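Avidin-related protein 4/5 (Gallus gallus, PDB 1Y55) binds biotin with high affinity in a pocket of its beta barrel, as a thermostable avidin relative that assembles from four copies. Local coordinates at residues G8-N13 and E89-M94; M18-V23 and G27-T32; Y33-A38 and G42-S47; G63-W68 and T74-G79. The protein carries 1 engineered substitution. All coordinates share one frame; numbering follows the deposited sequence.

How the interactions relate
From the N terminus, strand 8-12 comes first, and its partner segment 89-94 follows 76 residues later. Interaction 1 therefore closes a long loop, and interactions 2, 3 and 4 are all nested inside it, one after another. Interaction 2 closes the hairpin of strands 17-20 and 28-34. Interaction 3 starts on the same strand 28-34 and closes the loop that leads into strand 47-53. Interaction 4 closes the hairpin of strands 61-67 and 74-83. None of them cross. Interactions 3 and 4 both touch biotin. Side chains inside the barrel join the contacts: Met-18 reaches Phe-64 and Leu-91, and Tyr-33 meets Phe-77 and Trp-68.

Interaction 1. Residues G8-N13 and E89-M94; sequences GKWTNN and EVLKTM
The core of the avidin beta barrel holds this contact, where Trp-10 on strand 8-12 meets Leu-91 on strand 89-98. The two strands are not neighbours in the sheet. Strand 111-120 stands between them in the closed barrel, and the contact is made by side chains alone. Leu-91 lies over one face of the indole. Its CG is 3.8 Å from the centroid of the six-membered ring and 16° off the ring normal, a CH-pi contact. The two methyls spread over the ring system. Leu-91 CD1 is nearest to Trp-10 CD2 at 3.9 Å, and Leu-91 CD2 is nearest to Trp-10 CH2 at 3.7 Å. The side chains cross at about a right angle. Glu-89 approaches differently. Its CB sits at the indole edge, near the ring plane, 4.1 Å from Trp-10 CH2. Trp-10 CG stands anti to its own carbonyl carbon (chi1 -60°), which directs the indole toward strand 89-98. The polar ends are held by other partners. Trp-10 NE1 donates to Leu-6 O, and Glu-89 OE1 forms a salt bridge with Arg-120 NE. Met-18 touches both Trp-10 and Leu-91 and extends the apolar cluster. Further along strand 8-12, Asn-12 ND2 donates to biotin O3. Side-chain packing of this kind, between strands that are not paired, fills the interior of an up-and-down antiparallel barrel.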
# COMPACT_ATOMS: atom_id res chain seq x y z
N GLY A 8 -9.73 -25.41 1.88
CA GLY A 8 -10.43 -25.65 0.64
C GLY A 8 -9.78 -24.95 -0.53
O GLY A 8 -8.71 -24.36 -0.42
N LYS A 9 -10.44 -24.99 -1.68
CA LYS A 9 -9.92 -24.40 -2.92
C LYS A 9 -10.69 -23.12 -3.23
O LYS A 9 -11.91 -23.07 -3.07
CB LYS A 9 -10.04 -25.40 -4.07
CG LYS A 9 -9.21 -25.08 -5.32
CD LYS A 9 -9.38 -26.14 -6.41
CE LYS A 9 -8.71 -27.46 -6.08
NZ LYS A 9 -7.24 -27.40 -6.25
N TRP A 10 -9.96 -22.10 -3.66
CA TRP A 10 -10.48 -20.77 -3.92
C TRP A 10 -9.96 -20.29 -5.27
O TRP A 10 -8.87 -20.65 -5.69
CB TRP A 10 -9.95 -19.78 -2.86
CG TRP A 10 -10.33 -20.12 -1.45
CD1 TRP A 10 -9.68 -20.97 -0.61
CD2 TRP A 10 -11.43 -19.59 -0.70
NE1 TRP A 10 -10.30 -20.99 0.62
CE2 TRP A 10 -11.38 -20.16 0.58
CE3 TRP A 10 -12.44 -18.67 -0.98
CZ2 TRP A 10 -12.32 -19.85 1.57
CZ3 TRP A 10 -13.37 -18.37 -0.01
CH2 TRP A 10 -13.29 -18.95 1.25
N THR A 11 -10.73 -19.43 -5.93
CA THR A 11 -10.24 -18.70 -7.09
C THR A 11 -10.39 -17.21 -6.84
O THR A 11 -11.25 -16.79 -6.05
CB THR A 11 -11.01 -19.10 -8.36
N ASN A 12 -9.55 -16.40 -7.48
CA ASN A 12 -9.68 -14.96 -7.35
C ASN A 12 -10.06 -14.29 -8.66
O ASN A 12 -10.23 -14.94 -9.70
CB ASN A 12 -8.46 -14.30 -6.66
CG ASN A 12 -7.21 -14.25 -7.52
OD1 ASN A 12 -7.26 -14.26 -8.75
ND2 ASN A 12 -6.06 -14.17 -6.84
N ASN A 13 -10.21 -12.97 -8.59
CA ASN A 13 -10.69 -12.17 -9.71
C ASN A 13 -9.74 -12.18 -10.92
O ASN A 13 -10.18 -11.86 -12.02
CB ASN A 13 -10.96 -10.74 -9.26
CG ASN A 13 -9.75 -10.11 -8.62
OD1 ASN A 13 -9.36 -10.49 -7.51
ND2 ASN A 13 -9.13 -9.16 -9.31
N GLU A 89 -19.19 -17.52 1.24
CA GLU A 89 -17.94 -16.98 1.76
C GLU A 89 -17.15 -16.24 0.70
O GLU A 89 -17.03 -16.67 -0.44
CB GLU A 89 -17.10 -18.10 2.35
CG GLU A 89 -17.78 -18.70 3.57
CD GLU A 89 -17.10 -19.92 4.15
OE1 GLU A 89 -16.33 -20.57 3.45
OE2 GLU A 89 -17.35 -20.25 5.32
N VAL A 90 -16.60 -15.11 1.09
CA VAL A 90 -15.71 -14.32 0.25
C VAL A 90 -14.49 -13.96 1.08
O VAL A 90 -14.61 -13.57 2.24
CB VAL A 90 -16.39 -13.00 -0.23
CG1 VAL A 90 -15.41 -12.09 -0.97
CG2 VAL A 90 -17.61 -13.30 -1.11
N LEU A 91 -13.31 -14.08 0.48
CA LEU A 91 -12.10 -13.50 1.06
C LEU A 91 -11.83 -12.17 0.39
O LEU A 91 -11.65 -12.12 -0.83
CB LEU A 91 -10.86 -14.38 0.89
CG LEU A 91 -11.00 -15.86 1.21
CD1 LEU A 91 -9.68 -16.57 1.00
CD2 LEU A 91 -11.51 -16.07 2.63
N LYS A 92 -11.79 -11.10 1.17
CA LYS A 92 -11.35 -9.80 0.71
C LYS A 92 -9.91 -9.65 1.15
O LYS A 92 -9.62 -9.78 2.34
CB LYS A 92 -12.22 -8.69 1.32
CG LYS A 92 -13.68 -8.74 0.92
CD LYS A 92 -13.91 -8.40 -0.54
CE LYS A 92 -13.78 -6.90 -0.81
NZ LYS A 92 -14.03 -6.56 -2.23
N THR A 93 -9.00 -9.42 0.22
CA THR A 93 -7.58 -9.33 0.53
C THR A 93 -6.90 -8.16 -0.14
O THR A 93 -7.33 -7.64 -1.19
CB THR A 93 -6.80 -10.61 0.13
OG1 THR A 93 -6.61 -10.69 -1.29
CG2 THR A 93 -7.49 -11.87 0.59
N MET A 94 -5.76 -7.85 0.43
CA MET A 94 -4.80 -6.99 -0.19
C MET A 94 -3.44 -7.61 -0.02
O MET A 94 -3.18 -8.38 0.92
CB MET A 94 -4.91 -5.61 0.42
CG MET A 94 -6.27 -5.01 0.06
SD MET A 94 -6.52 -3.41 0.47
CE MET A 94 -5.24 -2.75 -1.01

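Interaction 2. Residues M18-V23 and G27-T32; sequences MTIRAV and GEFTGT
This is an antiparallel beta hairpin contact between strands 17-20 and 28-34, adjacent strands of the avidin barrel. Thr-19 and Thr-32 form a hydrogen-bonded pair, with Thr-19 N to Thr-32 O at 2.9 Å and a matching return bond. Ile-20 faces Gly-31 in a non-hydrogen-bonded pair. A third backbone bond, Arg-21 N to Thr-30 O, is almost straight at 177°. Next, a water accepts from Thr-30 N and donates to Ala-22 O, and Val-23 CA then lies 3.4 Å from Glu-28 O. On one face, Ile-20 CG2 packs 3.6 Å from Phe-29 CD1. Phe-29 CG is wedged between its own backbone N and carbonyl carbon (chi1 57°), and the ring reaches Leu-6, Leu-49 and Phe-64 in the barrel interior. Val-23 lies alongside Phe-29, with CG2 4.1 Å from Phe-29 CB. The Thr-19 and Thr-32 side chains lie side by side on the other face, and one water bonds to both hydroxyls. Lys-9 NZ also bonds to Thr-19 OG1. Arg-21 runs extended from CG to NE across the Thr-30 side chain. Thr-30 CG2 sits at the guanidinium edge, 3.2 Å from Arg-21 NH1, and NH1 donates to a water that donates to Gly-31 O.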
# COMPACT_ATOMS: atom_id res chain seq x y z
N MET A 18 -5.97 -21.05 -5.32
CA MET A 18 -5.18 -21.53 -4.21
C MET A 18 -5.95 -22.62 -3.48
O MET A 18 -7.17 -22.65 -3.44
CB MET A 18 -4.74 -20.45 -3.26
CG MET A 18 -5.85 -19.78 -2.61
SD MET A 18 -5.19 -18.59 -1.29
CE MET A 18 -6.73 -18.07 -0.63
N THR A 19 -5.17 -23.51 -2.88
CA THR A 19 -5.68 -24.64 -2.15
C THR A 19 -5.06 -24.60 -0.77
O THR A 19 -3.85 -24.60 -0.62
CB THR A 19 -5.30 -25.93 -2.84
OG1 THR A 19 -5.73 -25.88 -4.21
CG2 THR A 19 -6.04 -27.12 -2.21
N ILE A 20 -5.91 -24.55 0.25
CA ILE A 20 -5.46 -24.44 1.62
C ILE A 20 -5.84 -25.73 2.35
O ILE A 20 -6.97 -26.22 2.22
CB ILE A 20 -6.07 -23.20 2.28
CG1 ILE A 20 -5.49 -21.96 1.58
CG2 ILE A 20 -5.79 -23.18 3.80
CD1 ILE A 20 -6.02 -20.62 2.03
N ARG A 21 -4.90 -26.24 3.13
CA ARG A 21 -5.08 -27.49 3.84
C ARG A 21 -5.69 -27.21 5.23
O ARG A 21 -6.26 -26.14 5.45
CB ARG A 21 -3.73 -28.23 3.92
CG ARG A 21 -3.10 -28.53 2.55
CD ARG A 21 -1.87 -29.42 2.63
NE ARG A 21 -1.22 -29.66 1.34
CZ ARG A 21 -0.32 -28.87 0.77
NH1 ARG A 21 0.08 -27.75 1.36
NH2 ARG A 21 0.21 -29.20 -0.41
N ALA A 22 -5.62 -28.18 6.14
CA ALA A 22 -6.25 -28.04 7.44
C ALA A 22 -5.67 -26.87 8.22
O ALA A 22 -4.47 -26.64 8.20
CB ALA A 22 -6.07 -29.32 8.23
N VAL A 23 -6.55 -26.16 8.91
CA VAL A 23 -6.14 -25.09 9.81
C VAL A 23 -5.99 -25.70 11.20
O VAL A 23 -6.91 -26.36 11.70
CB VAL A 23 -7.19 -23.98 9.83
CG1 VAL A 23 -6.80 -22.89 10.79
CG2 VAL A 23 -7.38 -23.40 8.43
N GLY A 27 -4.43 -21.74 14.33
CA GLY A 27 -4.82 -20.99 13.15
C GLY A 27 -3.83 -21.09 12.00
O GLY A 27 -4.07 -20.45 10.97
N GLU A 28 -2.77 -21.87 12.13
CA GLU A 28 -1.79 -21.99 11.07
C GLU A 28 -2.29 -22.90 9.95
O GLU A 28 -2.98 -23.89 10.20
CB GLU A 28 -0.48 -22.53 11.60
CG GLU A 28 0.12 -21.71 12.71
CD GLU A 28 1.30 -22.40 13.34
OE1 GLU A 28 1.21 -23.64 13.57
OE2 GLU A 28 2.29 -21.71 13.63
N PHE A 29 -1.91 -22.57 8.73
CA PHE A 29 -2.26 -23.37 7.56
C PHE A 29 -1.18 -23.30 6.50
O PHE A 29 -0.44 -22.32 6.39
CB PHE A 29 -3.61 -22.94 6.97
CG PHE A 29 -3.68 -21.49 6.58
CD1 PHE A 29 -3.28 -21.06 5.31
CD2 PHE A 29 -4.15 -20.55 7.47
CE1 PHE A 29 -3.36 -19.72 4.96
CE2 PHE A 29 -4.22 -19.20 7.12
CZ PHE A 29 -3.83 -18.78 5.85
N THR A 30 -1.11 -24.36 5.72
CA THR A 30 -0.29 -24.39 4.53
C THR A 30 -1.17 -24.62 3.32
O THR A 30 -2.36 -24.89 3.44
CB THR A 30 0.78 -25.45 4.68
OG1 THR A 30 1.84 -25.21 3.73
CG2 THR A 30 0.22 -26.86 4.44
N GLY A 31 -0.58 -24.49 2.15
CA GLY A 31 -1.31 -24.69 0.94
C GLY A 31 -0.44 -24.45 -0.27
O GLY A 31 0.78 -24.35 -0.19
N THR A 32 -1.10 -24.35 -1.41
CA THR A 32 -0.44 -24.05 -2.68
C THR A 32 -1.21 -22.95 -3.41
O THR A 32 -2.40 -22.74 -3.19
CB THR A 32 -0.34 -25.28 -3.58
OG1 THR A 32 -1.66 -25.71 -3.92
CG2 THR A 32 0.37 -26.44 -2.90
O HOH W 1 -3.73 -24.57 -5.61
O HOH W 2 2.50 -26.44 0.54
O HOH W 3 -2.26 -26.81 6.85

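Interaction 3. Residues Y33-A38 and G42-S47; sequences YLTAVA and GNITLS. With BTN (biotin), chain C.
The Ile-44 side chain points from segment 42-47 at the turn of segment 33-38 and branches at CB. CG1 stands anti to the carbonyl carbon (chi1 -70°) and rests on Ala-38 CB at 3.7 Å and on Thr-35 CG2. CG2 is left anti to the backbone N and meets Thr-35 O at 3.6 Å. The tip, CD1, ends 3.6 Å from Thr-35 O and close to Ala-38 CB. Leu-34 CD1 touches Ile-44 CG2 more loosely. Tyr-33 and Ser-47 are an antiparallel hydrogen-bonded pair, where the end of strand 28-34 pairs with the start of strand 47-53 in the avidin barrel. Tyr-33 N donates to Ser-47 O, and Ser-47 N donates back to Tyr-33 O. One water donates to Tyr-33 O and Thr-45 O and accepts from Thr-35 N. The loop between the two strands lines the biotin pocket. Tyr-33 OH donates to biotin O3 at 2.7 Å, with O3 at the ring edge and in its plane. Biotin N2 donates to Thr-35 OG1 at 2.9 Å, nearly straight (174°). The same Thr-35 OG1 donates to Val-37 O at 2.6 Å, in the carbonyl plane and on a lone pair. This fixes the hydroxyl rotation, leaving the oxygen to accept from biotin N2.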
# COMPACT_ATOMS: atom_id res chain seq x y z
N TYR A 33 -0.48 -22.27 -4.28
CA TYR A 33 -0.99 -21.13 -5.00
C TYR A 33 -0.55 -21.26 -6.46
O TYR A 33 0.65 -21.38 -6.71
CB TYR A 33 -0.45 -19.82 -4.39
CG TYR A 33 -1.28 -18.60 -4.70
CD1 TYR A 33 -1.21 -17.98 -5.95
CD2 TYR A 33 -2.12 -18.05 -3.75
CE1 TYR A 33 -1.97 -16.84 -6.23
CE2 TYR A 33 -2.87 -16.92 -4.02
CZ TYR A 33 -2.80 -16.32 -5.26
OH TYR A 33 -3.58 -15.21 -5.48
N LEU A 34 -1.51 -21.23 -7.38
CA LEU A 34 -1.24 -21.25 -8.82
C LEU A 34 -1.69 -19.89 -9.36
O LEU A 34 -2.88 -19.63 -9.53
CB LEU A 34 -1.97 -22.40 -9.52
CG LEU A 34 -1.61 -22.57 -10.98
CD1 LEU A 34 -0.13 -22.86 -11.18
CD2 LEU A 34 -2.45 -23.66 -11.61
N THR A 35 -0.73 -18.99 -9.54
CA THR A 35 -1.07 -17.67 -10.05
C THR A 35 -1.40 -17.73 -11.54
O THR A 35 -0.76 -18.45 -12.30
CB THR A 35 0.03 -16.65 -9.76
OG1 THR A 35 -0.42 -15.37 -10.24
CG2 THR A 35 1.37 -16.99 -10.43
N ALA A 36 -2.41 -16.95 -11.94
CA ALA A 36 -2.75 -16.84 -13.35
C ALA A 36 -1.80 -15.91 -14.10
O ALA A 36 -1.70 -16.00 -15.33
CB ALA A 36 -4.17 -16.35 -13.50
N VAL A 37 -1.16 -15.00 -13.37
CA VAL A 37 -0.34 -13.93 -13.93
C VAL A 37 1.01 -13.88 -13.22
O VAL A 37 1.15 -14.25 -12.05
CB VAL A 37 -1.03 -12.54 -13.84
CG1 VAL A 37 -2.29 -12.52 -14.71
CG2 VAL A 37 -1.36 -12.17 -12.39
N ALA A 38 2.01 -13.35 -13.92
CA ALA A 38 3.33 -13.16 -13.34
C ALA A 38 4.10 -12.19 -14.20
O ALA A 38 3.69 -11.87 -15.31
CB ALA A 38 4.08 -14.48 -13.24
N GLY A 42 5.46 -17.50 -18.56
CA GLY A 42 5.99 -18.75 -19.08
C GLY A 42 6.76 -19.56 -18.06
O GLY A 42 7.02 -20.75 -18.27
N ASN A 43 7.11 -18.93 -16.94
CA ASN A 43 7.82 -19.60 -15.87
C ASN A 43 6.93 -20.08 -14.72
O ASN A 43 7.43 -20.71 -13.82
CB ASN A 43 8.90 -18.67 -15.29
CG ASN A 43 10.02 -18.40 -16.26
OD1 ASN A 43 10.20 -19.12 -17.25
ND2 ASN A 43 10.78 -17.35 -16.00
N ILE A 44 5.64 -19.77 -14.74
CA ILE A 44 4.81 -20.04 -13.55
C ILE A 44 4.80 -21.53 -13.21
O ILE A 44 4.59 -22.38 -14.08
CB ILE A 44 3.37 -19.56 -13.76
CG1 ILE A 44 3.31 -18.03 -13.79
CG2 ILE A 44 2.45 -20.10 -12.66
CD1 ILE A 44 2.05 -17.49 -14.37
N THR A 45 5.02 -21.81 -11.93
CA THR A 45 4.83 -23.13 -11.35
C THR A 45 4.07 -23.00 -10.04
O THR A 45 4.08 -21.94 -9.39
CB THR A 45 6.16 -23.85 -11.08
OG1 THR A 45 6.94 -23.06 -10.15
CG2 THR A 45 6.96 -24.02 -12.37
N LEU A 46 3.41 -24.07 -9.65
CA LEU A 46 2.71 -24.15 -8.38
C LEU A 46 3.66 -23.79 -7.25
O LEU A 46 4.79 -24.28 -7.21
CB LEU A 46 2.18 -25.57 -8.18
CG LEU A 46 1.19 -25.76 -7.03
CD1 LEU A 46 -0.11 -24.99 -7.29
CD2 LEU A 46 0.92 -27.23 -6.80
N SER A 47 3.21 -22.96 -6.32
CA SER A 47 4.08 -22.42 -5.27
C SER A 47 3.44 -22.59 -3.90
O SER A 47 2.22 -22.51 -3.75
CB SER A 47 4.36 -20.96 -5.56
OG SER A 47 5.11 -20.82 -6.76
C11 BTN C . 6.21 -13.31 -9.91
O11 BTN C . 5.62 -12.54 -10.87
O12 BTN C . 7.50 -13.45 -9.86
C10 BTN C . 5.42 -14.03 -8.91
C9 BTN C . 3.94 -14.09 -9.18
C8 BTN C . 3.20 -12.88 -8.61
C7 BTN C . 1.69 -12.97 -8.88
C2 BTN C . 0.87 -11.86 -8.17
S1 BTN C . 0.76 -12.02 -6.41
C6 BTN C . -0.45 -10.69 -6.41
C5 BTN C . -1.36 -10.97 -7.60
N1 BTN C . -2.46 -11.87 -7.29
C3 BTN C . -2.34 -13.00 -7.97
O3 BTN C . -3.21 -13.99 -7.86
N2 BTN C . -1.28 -13.00 -8.75
C4 BTN C . -0.57 -11.74 -8.68
O HOH W 4 1.96 -20.11 -8.86

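Interaction 4. Residues G63-W68 and T74-G79; sequences GFTVHW and TTVFTG. With BTN (biotin), chain C.
Backbone hydrogen bonds join Phe-64 with Phe-77 and Val-66 with Thr-75, two in each antiparallel pair. The longest, Thr-75 N to Val-66 O, is 3.2 Å. Aromatic contacts come next. The Phe-64 and Phe-77 rings are nearly parallel, with planes at 18°, but offset so far, with centroids 4.8 Å apart, that little of one ring lies over the other. Phe-77 CB instead lies over the Phe-64 face, 3.8 Å from the ring centroid. Val-66 CG2 sits at the Phe-64 ring edge and packs 4.0 Å from Phe-77 CE1. These side chains face the interior of the avidin barrel, in the hairpin of strands 61-67 and 74-83. On the other face, Thr-65 CG2 touches Thr-74 CG2 at 3.6 Å, and Val-76 meets Val-76 of the second subunit. The side-chain hydrogen bond is Trp-68 NE1 to Thr-75 OG1, 2.9 Å long and 3° out of the indole plane. It holds the indole edge against strand 74-83. Thr-75 OG1 also lies 3.5 Å from biotin S1. The indole is sandwiched: biotin C9 sits 3.6 Å above the ring centre, and Val-66 CG1 lies against the opposite face, toward the rim. Biotin N1 approaches the edge of the Phe-77 ring, near CZ.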
# COMPACT_ATOMS: atom_id res chain seq x y z
N GLY A 63 -3.48 -13.87 7.39
CA GLY A 63 -2.41 -13.50 6.50
C GLY A 63 -1.72 -14.76 6.00
O GLY A 63 -1.78 -15.81 6.66
N PHE A 64 -1.08 -14.67 4.83
CA PHE A 64 -0.23 -15.74 4.37
C PHE A 64 0.86 -15.19 3.46
O PHE A 64 0.73 -14.12 2.87
CB PHE A 64 -1.01 -16.90 3.72
CG PHE A 64 -1.84 -16.56 2.50
CD1 PHE A 64 -1.28 -16.61 1.22
CD2 PHE A 64 -3.17 -16.24 2.63
CE1 PHE A 64 -2.05 -16.34 0.10
CE2 PHE A 64 -3.93 -15.96 1.50
CZ PHE A 64 -3.36 -16.01 0.25
N THR A 65 1.92 -15.97 3.35
CA THR A 65 3.06 -15.72 2.49
C THR A 65 3.10 -16.76 1.40
O THR A 65 2.96 -17.96 1.68
CB THR A 65 4.35 -15.83 3.32
OG1 THR A 65 4.36 -14.84 4.35
CG2 THR A 65 5.59 -15.58 2.47
N VAL A 66 3.30 -16.32 0.16
CA VAL A 66 3.57 -17.21 -0.97
C VAL A 66 5.03 -17.07 -1.36
O VAL A 66 5.49 -15.99 -1.73
CB VAL A 66 2.69 -16.88 -2.20
CG1 VAL A 66 2.95 -17.89 -3.30
CG2 VAL A 66 1.22 -16.87 -1.82
N HIS A 67 5.76 -18.18 -1.27
CA HIS A 67 7.13 -18.26 -1.76
C HIS A 67 7.06 -18.74 -3.21
O HIS A 67 6.84 -19.92 -3.48
CB HIS A 67 7.96 -19.22 -0.88
CG HIS A 67 9.23 -19.70 -1.53
ND1 HIS A 67 10.52 -19.33 -1.19
CD2 HIS A 67 9.36 -20.58 -2.54
CE1 HIS A 67 11.38 -19.99 -1.96
NE2 HIS A 67 10.69 -20.74 -2.80
N TRP A 68 7.24 -17.83 -4.16
CA TRP A 68 7.15 -18.20 -5.56
C TRP A 68 8.31 -19.15 -5.90
O TRP A 68 9.46 -18.84 -5.62
CB TRP A 68 7.16 -16.96 -6.45
CG TRP A 68 6.02 -16.05 -6.12
CD1 TRP A 68 6.11 -14.85 -5.47
CD2 TRP A 68 4.61 -16.32 -6.28
NE1 TRP A 68 4.85 -14.34 -5.26
CE2 TRP A 68 3.92 -15.22 -5.74
CE3 TRP A 68 3.86 -17.37 -6.84
CZ2 TRP A 68 2.53 -15.13 -5.76
CZ3 TRP A 68 2.49 -17.28 -6.86
CH2 TRP A 68 1.84 -16.17 -6.33
N THR A 74 8.48 -12.62 -3.42
CA THR A 74 7.60 -13.14 -2.38
C THR A 74 6.35 -12.27 -2.35
O THR A 74 6.47 -11.06 -2.48
CB THR A 74 8.28 -13.08 -1.01
OG1 THR A 74 9.45 -13.91 -1.01
CG2 THR A 74 7.39 -13.62 0.09
N THR A 75 5.17 -12.86 -2.18
CA THR A 75 3.96 -12.07 -1.94
C THR A 75 3.40 -12.39 -0.57
O THR A 75 3.39 -13.55 -0.15
CB THR A 75 2.89 -12.32 -3.00
OG1 THR A 75 3.48 -12.01 -4.26
CG2 THR A 75 1.65 -11.44 -2.80
N VAL A 76 2.89 -11.38 0.12
CA VAL A 76 2.05 -11.58 1.29
C VAL A 76 0.66 -11.06 1.00
O VAL A 76 0.48 -10.03 0.35
CB VAL A 76 2.63 -10.92 2.56
CG1 VAL A 76 3.94 -11.61 2.98
CG2 VAL A 76 2.86 -9.42 2.38
N PHE A 77 -0.33 -11.79 1.51
CA PHE A 77 -1.74 -11.43 1.45
C PHE A 77 -2.29 -11.31 2.86
O PHE A 77 -1.97 -12.13 3.73
CB PHE A 77 -2.56 -12.53 0.76
CG PHE A 77 -2.31 -12.70 -0.71
CD1 PHE A 77 -1.20 -13.40 -1.17
CD2 PHE A 77 -3.22 -12.23 -1.65
CE1 PHE A 77 -1.01 -13.61 -2.52
CE2 PHE A 77 -3.01 -12.43 -3.02
CZ PHE A 77 -1.90 -13.11 -3.43
N THR A 78 -3.15 -10.33 3.09
CA THR A 78 -3.92 -10.29 4.33
C THR A 78 -5.34 -9.90 4.02
O THR A 78 -5.61 -9.20 3.04
CB THR A 78 -3.24 -9.38 5.35
OG1 THR A 78 -3.86 -9.49 6.64
CG2 THR A 78 -3.31 -7.91 4.98
N GLY A 79 -6.27 -10.34 4.83
CA GLY A 79 -7.66 -10.04 4.58
C GLY A 79 -8.56 -10.65 5.62
O GLY A 79 -8.13 -11.01 6.72
C11 BTN C . 6.21 -13.31 -9.91
O11 BTN C . 5.62 -12.54 -10.87
O12 BTN C . 7.50 -13.45 -9.86
C10 BTN C . 5.42 -14.03 -8.91
C9 BTN C . 3.94 -14.09 -9.18
C8 BTN C . 3.20 -12.88 -8.61
C7 BTN C . 1.69 -12.97 -8.88
C2 BTN C . 0.87 -11.86 -8.17
S1 BTN C . 0.76 -12.02 -6.41
C6 BTN C . -0.45 -10.69 -6.41
C5 BTN C . -1.36 -10.97 -7.60
N1 BTN C . -2.46 -11.87 -7.29
C3 BTN C . -2.34 -13.00 -7.97
O3 BTN C . -3.21 -13.99 -7.86
N2 BTN C . -1.28 -13.00 -8.75
C4 BTN C . -0.57 -11.74 -8.68
O HOH W 5 9.48 -16.46 0.43